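Local coordinates for ankyrin repeat domain protein (Legionella pneumophila subsp. pneumophila, PDB 6MCA) that is a Legionella effector, AnkH, that interacts with the host LARP7 component of the 7SK snRNP complex and combines ankyrin repeats with a cysteine protease-like region, at residues A[57-62]-A[72-77]; A[197-202]-A[220-225]. One frame throughout, in Å; residues are numbered along the deposited sequence.

Contact 1 of 2, residues A[57-62]-A[72-77]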
loop_
_atom_site.group_PDB
_atom_site.type_symbol
_atom_site.label_atom_id
_atom_site.label_comp_id
_atom_site.label_asym_id
_atom_site.label_seq_id
_atom_site.Cartn_x
_atom_site.Cartn_y
_atom_site.Cartn_z
ATOM N N THR A 57 -5.537 -11.015 -20.649
ATOM C CA THR A 57 -6.538 -11.598 -21.525
ATOM C C THR A 57 -7.227 -10.501 -22.321
ATOM O O THR A 57 -7.150 -9.322 -21.966
ATOM C CB THR A 57 -7.576 -12.379 -20.709
ATOM O OG1 THR A 57 -8.366 -11.466 -19.937
ATOM C CG2 THR A 57 -6.894 -13.366 -19.776
ATOM N N PRO A 58 -7.894 -10.846 -23.428
ATOM C CA PRO A 58 -8.640 -9.816 -24.173
ATOM C C PRO A 58 -9.643 -9.052 -23.318
ATOM O O PRO A 58 -9.786 -7.833 -23.476
ATOM C CB PRO A 58 -9.329 -10.625 -25.280
ATOM C CG PRO A 58 -8.433 -11.792 -25.496
ATOM C CD PRO A 58 -7.857 -12.132 -24.151
ATOM N N LEU A 59 -10.335 -9.739 -22.405
ATOM C CA LEU A 59 -11.283 -9.056 -21.530
ATOM C C LEU A 59 -10.569 -8.106 -20.577
ATOM O O LEU A 59 -11.054 -6.999 -20.314
ATOM C CB LEU A 59 -12.109 -10.079 -20.752
ATOM C CG LEU A 59 -13.300 -9.523 -19.970
ATOM C CD1 LEU A 59 -14.263 -8.805 -20.903
ATOM C CD2 LEU A 59 -14.008 -10.633 -19.209
ATOM N N ILE A 60 -9.414 -8.519 -20.050
ATOM C CA ILE A 60 -8.645 -7.630 -19.186
ATOM C C ILE A 60 -8.103 -6.448 -19.980
ATOM O O ILE A 60 -8.020 -5.330 -19.458
ATOM C CB ILE A 60 -7.525 -8.417 -18.479
ATOM C CG1 ILE A 60 -8.129 -9.440 -17.513
ATOM C CG2 ILE A 60 -6.584 -7.479 -17.741
ATOM C CD1 ILE A 60 -7.102 -10.199 -16.702
ATOM N N GLU A 61 -7.739 -6.660 -21.247
ATOM C CA GLU A 61 -7.355 -5.539 -22.100
ATOM C C GLU A 61 -8.511 -4.560 -22.268
ATOM O O GLU A 61 -8.320 -3.339 -22.194
ATOM C CB GLU A 61 -6.886 -6.050 -23.463
ATOM C CG GLU A 61 -5.609 -6.873 -23.425
ATOM C CD GLU A 61 -4.362 -6.023 -23.281
ATOM O OE1 GLU A 61 -4.471 -4.781 -23.360
ATOM O OE2 GLU A 61 -3.269 -6.599 -23.095
ATOM N N CYS A 62 -9.720 -5.083 -22.493
ATOM C CA CYS A 62 -10.897 -4.225 -22.596
ATOM C C CYS A 62 -11.121 -3.438 -21.311
ATOM O O CYS A 62 -11.451 -2.248 -21.351
ATOM C CB CYS A 62 -12.131 -5.066 -22.922
ATOM S SG CYS A 62 -12.107 -5.818 -24.556
ATOM N N GLU A 72 -18.342 -6.389 -24.416
ATOM C CA GLU A 72 -19.637 -7.006 -24.684
ATOM C C GLU A 72 -19.508 -8.106 -25.726
ATOM O O GLU A 72 -20.106 -9.181 -25.584
ATOM C CB GLU A 72 -20.641 -5.952 -25.152
ATOM C CG GLU A 72 -21.071 -4.964 -24.085
ATOM C CD GLU A 72 -21.857 -3.801 -24.660
ATOM O OE1 GLU A 72 -22.543 -3.102 -23.884
ATOM O OE2 GLU A 72 -21.792 -3.590 -25.890
ATOM N N GLN A 73 -18.736 -7.851 -26.784
ATOM C CA GLN A 73 -18.490 -8.881 -27.789
ATOM C C GLN A 73 -17.845 -10.113 -27.163
ATOM O O GLN A 73 -18.261 -11.247 -27.423
ATOM C CB GLN A 73 -17.611 -8.325 -28.909
ATOM C CG GLN A 73 -18.296 -7.291 -29.779
ATOM C CD GLN A 73 -19.535 -7.834 -30.458
ATOM O OE1 GLN A 73 -19.516 -8.922 -31.034
ATOM N NE2 GLN A 73 -20.624 -7.076 -30.396
ATOM N N LEU A 74 -16.829 -9.903 -26.323
ATOM C CA LEU A 74 -16.131 -11.027 -25.701
ATOM C C LEU A 74 -17.049 -11.808 -24.768
ATOM O O LEU A 74 -16.998 -13.044 -24.727
ATOM C CB LEU A 74 -14.903 -10.526 -24.945
ATOM C CG LEU A 74 -13.743 -10.043 -25.816
ATOM C CD1 LEU A 74 -12.695 -9.355 -24.963
ATOM C CD2 LEU A 74 -13.134 -11.205 -26.583
ATOM N N ILE A 75 -17.891 -11.108 -24.006
ATOM C CA ILE A 75 -18.824 -11.785 -23.111
ATOM C C ILE A 75 -19.851 -12.572 -23.913
ATOM O O ILE A 75 -20.258 -13.672 -23.518
ATOM C CB ILE A 75 -19.490 -10.767 -22.167
ATOM C CG1 ILE A 75 -18.461 -10.206 -21.184
ATOM C CG2 ILE A 75 -20.650 -11.400 -21.414
ATOM C CD1 ILE A 75 -18.920 -8.956 -20.469
ATOM N N ALA A 76 -20.279 -12.030 -25.058
ATOM C CA ALA A 76 -21.182 -12.765 -25.937
ATOM C C ALA A 76 -20.565 -14.078 -26.401
ATOM O O ALA A 76 -21.280 -15.071 -26.578
ATOM C CB ALA A 76 -21.566 -11.903 -27.139
ATOM N N ARG A 77 -19.252 -14.108 -26.602
ATOM C CA ARG A 77 -18.562 -15.331 -26.979
ATOM C C ARG A 77 -18.153 -16.162 -25.765
ATOM O O ARG A 77 -17.289 -17.039 -25.883
ATOM C CB ARG A 77 -17.359 -14.995 -27.860
ATOM C CG ARG A 77 -17.752 -14.140 -29.064
ATOM C CD ARG A 77 -16.566 -13.751 -29.925
ATOM N NE ARG A 77 -16.706 -14.242 -31.293
ATOM C CZ ARG A 77 -17.326 -13.579 -32.263
ATOM N NH1 ARG A 77 -17.406 -14.100 -33.480
ATOM N NH2 ARG A 77 -17.870 -12.396 -32.016
#
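L74 reaches out of helix 68-76 and sets its CD1 methyl against the first turn of helix 58-65. The methyl meets backbone as much as side chain: it lies 3.5 Å from both P58 C and L59 N, so it rests on the peptide link between those residues. P58 comes at it from one flank, its CB 3.6 Å from L74 CD1, while CD2, the other branch of L74, faces the same proline carbon more loosely. C62, one turn on, brings SG to 3.6 Å from L74 CD1. Two torsions aim the leucine: CG stands anti to the carbonyl carbon (chi1 -71°), and an extended chi2 of 170° carries CD1 straight on across the gap. L59 adds a looser touch, its CD1 4.4 Å from I75 CG1. No hydrogen bond crosses here; the polar work is local, with T57 at the N-cap taking I60 N onto OG1 at 3.1 Å. The short helix segments run at 154° with axes 10.0 Å apart, an antiparallel helix pair that resembles those of ankyrin repeats. P58 and C62 also touch I30 of helix 26-31, L74 and Q73 reach F38 of helix 38-43, and L59 and I60 pack on P91 of helix 91-97, so the pair is held between preceding and following helices.

Contact 2 of 2, residues A[197-202]-A[220-225]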
loop_
_atom_site.group_PDB
_atom_site.type_symbol
_atom_site.label_atom_id
_atom_site.label_comp_id
_atom_site.label_asym_id
_atom_site.label_seq_id
_atom_site.Cartn_x
_atom_site.Cartn_y
_atom_site.Cartn_z
ATOM N N ASP A 197 -4.825 8.138 2.674
ATOM C CA ASP A 197 -5.981 8.009 3.557
ATOM C C ASP A 197 -5.601 8.246 5.016
ATOM O O ASP A 197 -6.380 8.829 5.782
ATOM C CB ASP A 197 -6.622 6.634 3.386
ATOM C CG ASP A 197 -7.890 6.484 4.198
ATOM O OD1 ASP A 197 -8.926 7.053 3.791
ATOM O OD2 ASP A 197 -7.852 5.800 5.243
ATOM N N SER A 198 -4.404 7.810 5.417
ATOM C CA SER A 198 -3.947 8.018 6.783
ATOM C C SER A 198 -3.718 9.494 7.065
ATOM O O SER A 198 -4.056 9.980 8.147
ATOM C CB SER A 198 -2.670 7.218 7.032
ATOM O OG SER A 198 -2.000 7.667 8.197
ATOM N N LEU A 199 -3.147 10.225 6.105
ATOM C CA LEU A 199 -3.006 11.668 6.277
ATOM C C LEU A 199 -4.369 12.342 6.396
ATOM O O LEU A 199 -4.567 13.225 7.244
ATOM C CB LEU A 199 -2.213 12.262 5.113
ATOM C CG LEU A 199 -0.724 11.919 5.065
ATOM C CD1 LEU A 199 -0.093 12.478 3.802
ATOM C CD2 LEU A 199 -0.011 12.444 6.304
ATOM N N ARG A 200 -5.322 11.932 5.549
ATOM C CA ARG A 200 -6.667 12.498 5.612
ATOM C C ARG A 200 -7.294 12.273 6.983
ATOM O O ARG A 200 -7.877 13.192 7.572
ATOM C CB ARG A 200 -7.546 11.891 4.518
ATOM C CG ARG A 200 -8.995 12.346 4.581
ATOM C CD ARG A 200 -9.882 11.516 3.667
ATOM N NE ARG A 200 -10.054 10.151 4.155
ATOM C CZ ARG A 200 -10.951 9.791 5.066
ATOM N NH1 ARG A 200 -11.761 10.697 5.594
ATOM N NH2 ARG A 200 -11.037 8.525 5.450
ATOM N N ARG A 201 -7.188 11.050 7.506
ATOM C CA ARG A 201 -7.712 10.771 8.839
ATOM C C ARG A 201 -6.947 11.535 9.911
ATOM O O ARG A 201 -7.534 11.941 10.922
ATOM C CB ARG A 201 -7.656 9.271 9.124
ATOM C CG ARG A 201 -8.469 8.424 8.168
ATOM C CD ARG A 201 -8.299 6.943 8.466
ATOM N NE ARG A 201 -9.113 6.117 7.581
ATOM C CZ ARG A 201 -10.399 5.855 7.779
ATOM N NH1 ARG A 201 -11.023 6.355 8.837
ATOM N NH2 ARG A 201 -11.062 5.094 6.920
ATOM N N PHE A 202 -5.646 11.742 9.705
ATOM C CA PHE A 202 -4.815 12.396 10.706
ATOM C C PHE A 202 -5.219 13.851 10.891
ATOM O O PHE A 202 -5.451 14.300 12.019
ATOM C CB PHE A 202 -3.346 12.285 10.300
ATOM C CG PHE A 202 -2.402 12.983 11.230
ATOM C CD1 PHE A 202 -2.258 12.563 12.541
ATOM C CD2 PHE A 202 -1.648 14.058 10.789
ATOM C CE1 PHE A 202 -1.384 13.204 13.398
ATOM C CE2 PHE A 202 -0.772 14.703 11.640
ATOM C CZ PHE A 202 -0.639 14.275 12.946
ATOM N N ASN A 220 -1.305 19.793 0.318
ATOM C CA ASN A 220 -0.536 19.738 -0.921
ATOM C C ASN A 220 0.102 18.369 -1.098
ATOM O O ASN A 220 0.013 17.763 -2.175
ATOM C CB ASN A 220 0.524 20.838 -0.929
ATOM C CG ASN A 220 -0.079 22.226 -0.963
ATOM O OD1 ASN A 220 -1.152 22.435 -1.529
ATOM N ND2 ASN A 220 0.609 23.186 -0.356
ATOM N N ILE A 221 0.713 17.847 -0.029
ATOM C CA ILE A 221 1.321 16.520 -0.091
ATOM C C ILE A 221 0.293 15.501 -0.559
ATOM O O ILE A 221 0.540 14.721 -1.489
ATOM C CB ILE A 221 1.921 16.139 1.274
ATOM C CG1 ILE A 221 3.054 17.099 1.643
ATOM C CG2 ILE A 221 2.421 14.704 1.259
ATOM C CD1 ILE A 221 3.646 16.852 3.015
ATOM N N MET A 222 -0.897 15.530 0.050
ATOM C CA MET A 222 -1.955 14.614 -0.359
ATOM C C MET A 222 -2.233 14.748 -1.849
ATOM O O MET A 222 -2.278 13.746 -2.575
ATOM C CB MET A 222 -3.217 14.869 0.465
ATOM C CG MET A 222 -3.070 14.487 1.931
ATOM S SD MET A 222 -4.446 15.027 2.964
ATOM C CE MET A 222 -5.805 14.138 2.206
ATOM N N ASP A 223 -2.364 15.990 -2.330
ATOM C CA ASP A 223 -2.533 16.221 -3.760
ATOM C C ASP A 223 -1.470 15.475 -4.552
ATOM O O ASP A 223 -1.786 14.682 -5.448
ATOM C CB ASP A 223 -2.470 17.720 -4.061
ATOM C CG ASP A 223 -3.752 18.443 -3.703
ATOM O OD1 ASP A 223 -3.796 19.681 -3.860
ATOM O OD2 ASP A 223 -4.714 17.776 -3.269
ATOM N N ALA A 224 -0.201 15.684 -4.189
ATOM C CA ALA A 224 0.886 15.018 -4.895
ATOM C C ALA A 224 0.694 13.509 -4.874
ATOM O O ALA A 224 0.778 12.846 -5.918
ATOM C CB ALA A 224 2.227 15.411 -4.278
ATOM N N PHE A 225 0.374 12.955 -3.699
ATOM C CA PHE A 225 0.156 11.516 -3.609
ATOM C C PHE A 225 -0.919 11.074 -4.587
ATOM O O PHE A 225 -0.742 10.082 -5.309
ATOM C CB PHE A 225 -0.211 11.124 -2.179
ATOM C CG PHE A 225 0.970 10.731 -1.338
ATOM C CD1 PHE A 225 1.628 9.531 -1.561
ATOM C CD2 PHE A 225 1.427 11.561 -0.329
ATOM C CE1 PHE A 225 2.716 9.166 -0.790
ATOM C CE2 PHE A 225 2.515 11.201 0.445
ATOM C CZ PHE A 225 3.159 10.001 0.214
#
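M222 leaves its helix with CG anti to the carbonyl carbon (chi1 -68°), runs on extended, then bends at chi3 (61°), which brings CE against CB and CA of R200, M222 CE lying 3.7 Å from R200 CB. L199 takes the same first rotamer on the facing helix, and L199 and M222 pass antiparallel alongside one another, L199 CB 4.0 Å from M222 CG. L199 CD1 also lies 4.2 Å from I221 CG2 and meets the F225 ring obliquely. R200 lends only its base to this; its chain turns away to D197, where R200 NH2 donates to D197 OD1 at 3.1 Å, in its own guanidinium plane. R201 NE reaches D197 OD2 at 2.7 Å. Both oxygens are met on the syn side but well out of the carboxylate plane. W383 and V356, from helices 373-399 and 355-364, also touch L199. Between these segments the contact is made by apolar atoms and the M222 thioether, with no hydrogen bond, while the D197, R200 and R201 salt-bridge network lies within helix 188-202. R200 NH2 stands over the R201 guanidinium face, the two planes steeply tilted; the shared carboxylate probably offsets the cost of holding two guanidinium groups so close.

Overall arrangement
From the N terminus, the chain reaches contact 1 early: 57-62 and 72-77 belong to consecutive helices, and their meeting closes a short hairpin over nine mainly helical residues. The chain then runs through further helices, among them those of the predicted ankyrin repeat at 87-119, and a two-stranded hairpin before contact 2, where helix 188-202 meets helix 215-233 and closes a longer loop of 17 residues. The contacts are in series, neither nested nor crossed, and do not touch; the centres of contact 1 and contact 2 are about 36 Å apart. Contact 1 knits the N-terminal helical array, whereas contact 2 joins two helices nearer the centre of the chain, beside helices 355-364 and 373-399 and strand 256-263.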